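Local coordinates for protein phospholipase C-beta (PLC-beta) (Sepia officinalis, PDB 3QR0) that is a phospholipase C-beta, a multidomain protein that binds a calcium ion and joins PH, EF-hand, TIM-barrel and C2 domains in one chain, at residues A[69-74]-A[356-361]. Numbering follows the deposited sequence.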
loop_
_atom_site.group_PDB
_atom_site.type_symbol
_atom_site.label_atom_id
_atom_site.label_comp_id
_atom_site.label_asym_id
_atom_site.label_seq_id
_atom_site.Cartn_x
_atom_site.Cartn_y
_atom_site.Cartn_z
ATOM N N TYR A 69 -0.115 -4.098 11.839
ATOM C CA TYR A 69 -1.510 -3.704 11.641
ATOM C C TYR A 69 -1.910 -2.456 12.439
ATOM O O TYR A 69 -3.080 -2.085 12.466
ATOM C CB TYR A 69 -2.414 -4.897 11.942
ATOM C CG TYR A 69 -1.917 -6.147 11.240
ATOM C CD1 TYR A 69 -1.836 -6.196 9.851
ATOM C CD2 TYR A 69 -1.487 -7.258 11.961
ATOM C CE1 TYR A 69 -1.351 -7.320 9.197
ATOM C CE2 TYR A 69 -0.999 -8.389 11.316
ATOM C CZ TYR A 69 -0.935 -8.414 9.937
ATOM O OH TYR A 69 -0.459 -9.532 9.291
ATOM N N VAL A 70 -0.937 -1.797 13.063
ATOM C CA VAL A 70 -1.200 -0.535 13.751
ATOM C C VAL A 70 -1.351 0.560 12.695
ATOM O O VAL A 70 -0.539 0.663 11.770
ATOM C CB VAL A 70 -0.099 -0.184 14.774
ATOM C CG1 VAL A 70 -0.181 1.285 15.175
ATOM C CG2 VAL A 70 -0.224 -1.094 16.002
ATOM N N ARG A 71 -2.417 1.344 12.827
ATOM C CA ARG A 71 -2.782 2.354 11.831
ATOM C C ARG A 71 -2.445 3.758 12.286
ATOM O O ARG A 71 -2.012 4.596 11.495
ATOM C CB ARG A 71 -4.280 2.258 11.528
ATOM C CG ARG A 71 -4.699 0.922 10.932
ATOM C CD ARG A 71 -4.123 0.722 9.553
ATOM N NE ARG A 71 -4.310 -0.638 9.055
ATOM C CZ ARG A 71 -4.023 -1.035 7.817
ATOM N NH1 ARG A 71 -3.544 -0.181 6.921
ATOM N NH2 ARG A 71 -4.229 -2.296 7.469
ATOM N N ASP A 72 -2.656 4.026 13.564
ATOM C CA ASP A 72 -2.307 5.313 14.115
ATOM C C ASP A 72 -2.127 5.200 15.618
ATOM O O ASP A 72 -2.644 4.279 16.251
ATOM C CB ASP A 72 -3.396 6.341 13.790
ATOM C CG ASP A 72 -2.862 7.768 13.706
ATOM O OD1 ASP A 72 -1.663 8.008 13.986
ATOM O OD2 ASP A 72 -3.659 8.664 13.360
ATOM N N ILE A 73 -1.358 6.135 16.160
ATOM C CA ILE A 73 -1.254 6.336 17.588
ATOM C C ILE A 73 -1.262 7.841 17.794
ATOM O O ILE A 73 -0.543 8.574 17.107
ATOM C CB ILE A 73 -0.006 5.648 18.203
ATOM C CG1 ILE A 73 0.105 5.972 19.695
ATOM C CG2 ILE A 73 1.263 6.020 17.447
ATOM C CD1 ILE A 73 1.090 5.090 20.441
ATOM N N ARG A 74 -2.117 8.292 18.710
ATOM C CA ARG A 74 -2.363 9.718 18.928
ATOM C C ARG A 74 -2.250 10.047 20.400
ATOM O O ARG A 74 -2.515 9.201 21.249
ATOM C CB ARG A 74 -3.769 10.084 18.461
ATOM C CG ARG A 74 -4.004 9.850 16.999
ATOM C CD ARG A 74 -5.469 9.725 16.655
ATOM N NE ARG A 74 -5.601 9.125 15.334
ATOM C CZ ARG A 74 -6.739 8.696 14.796
ATOM N NH1 ARG A 74 -7.893 8.821 15.444
ATOM N NH2 ARG A 74 -6.711 8.149 13.589
ATOM N N TYR A 356 -11.412 9.694 6.932
ATOM C CA TYR A 356 -10.498 10.700 6.374
ATOM C C TYR A 356 -9.080 10.546 6.909
ATOM O O TYR A 356 -8.115 10.637 6.155
ATOM C CB TYR A 356 -11.009 12.125 6.606
ATOM C CG TYR A 356 -12.114 12.505 5.652
ATOM C CD1 TYR A 356 -11.831 13.082 4.413
ATOM C CD2 TYR A 356 -13.444 12.266 5.978
ATOM C CE1 TYR A 356 -12.851 13.415 3.529
ATOM C CE2 TYR A 356 -14.467 12.600 5.107
ATOM C CZ TYR A 356 -14.170 13.167 3.889
ATOM O OH TYR A 356 -15.202 13.485 3.038
ATOM N N ARG A 357 -8.955 10.298 8.210
ATOM C CA ARG A 357 -7.650 10.057 8.805
ATOM C C ARG A 357 -7.059 8.789 8.188
ATOM O O ARG A 357 -5.912 8.784 7.763
ATOM C CB ARG A 357 -7.755 9.916 10.330
ATOM C CG ARG A 357 -8.308 11.134 11.035
ATOM C CD ARG A 357 -8.177 11.036 12.552
ATOM N NE ARG A 357 -8.852 12.155 13.209
ATOM C CZ ARG A 357 -10.128 12.177 13.607
ATOM N NH1 ARG A 357 -10.926 11.125 13.464
ATOM N NH2 ARG A 357 -10.610 13.270 14.179
ATOM N N GLN A 358 -7.856 7.722 8.102
ATOM C CA GLN A 358 -7.343 6.445 7.597
ATOM C C GLN A 358 -6.886 6.525 6.145
ATOM O O GLN A 358 -5.854 5.953 5.791
ATOM C CB GLN A 358 -8.369 5.318 7.765
ATOM C CG GLN A 358 -8.643 4.942 9.214
ATOM C CD GLN A 358 -7.394 4.536 9.971
ATOM O OE1 GLN A 358 -6.563 3.784 9.460
ATOM N NE2 GLN A 358 -7.260 5.025 11.202
ATOM N N VAL A 359 -7.645 7.227 5.309
ATOM C CA VAL A 359 -7.281 7.370 3.895
ATOM C C VAL A 359 -5.980 8.163 3.729
ATOM O O VAL A 359 -5.105 7.778 2.938
ATOM C CB VAL A 359 -8.444 7.985 3.075
ATOM C CG1 VAL A 359 -7.983 8.389 1.683
ATOM C CG2 VAL A 359 -9.597 6.985 2.991
ATOM N N LEU A 360 -5.830 9.238 4.505
ATOM C CA LEU A 360 -4.607 10.046 4.471
ATOM C C LEU A 360 -3.387 9.264 4.974
ATOM O O LEU A 360 -2.263 9.496 4.528
ATOM C CB LEU A 360 -4.792 11.339 5.274
ATOM C CG LEU A 360 -5.664 12.398 4.585
ATOM C CD1 LEU A 360 -6.149 13.445 5.572
ATOM C CD2 LEU A 360 -4.903 13.052 3.431
ATOM N N LEU A 361 -3.624 8.316 5.874
ATOM C CA LEU A 361 -2.554 7.502 6.448
ATOM C C LEU A 361 -1.989 6.462 5.488
ATOM O O LEU A 361 -0.847 6.021 5.657
ATOM C CB LEU A 361 -3.029 6.831 7.736
ATOM C CG LEU A 361 -3.188 7.816 8.894
ATOM C CD1 LEU A 361 -4.007 7.177 10.015
ATOM C CD2 LEU A 361 -1.831 8.291 9.399
#
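The edge strand of the PH-domain sheet, 70-74, packs against helix 356-361 of the X part of the TIM barrel, a buried contact that joins the PH domain to the barrel. R71 and D72 both face C109 on the neighbouring strand, a classic beta bulge. No hydrogen bond links the two segments directly. R74 extends from CG to NE and grips D72 side-on, with two nitrogens on one oxygen. R74 NE lies 2.8 Å from D72 OD2 and meets it from above the carboxylate plane. R74 NH2 uses the anti lone pair of the same oxygen. Together with an E354 salt bridge to NH2, this probably fixes the guanidinium's rotation. R357 CD sits over one face of it, 3.4 Å from R74 NH2. The two guanidinium planes are 44° apart, and R357 NE comes within 4.1 Å of R74 NH1. E354 bridges both arginines and E402 pairs with R357 NE, which probably eases this like-charge approach. E354 also accepts from Q358 NE2. Q358 bends at chi2 (-57°) and crosses R71 at about a right angle. Its OE1 touches R71 CB at 3.4 Å, while the R71 guanidinium runs on to S754. L361 crosses D72, whose OD1 pairs with K406; L361 CD1 lies 3.7 Å from D72 OD2.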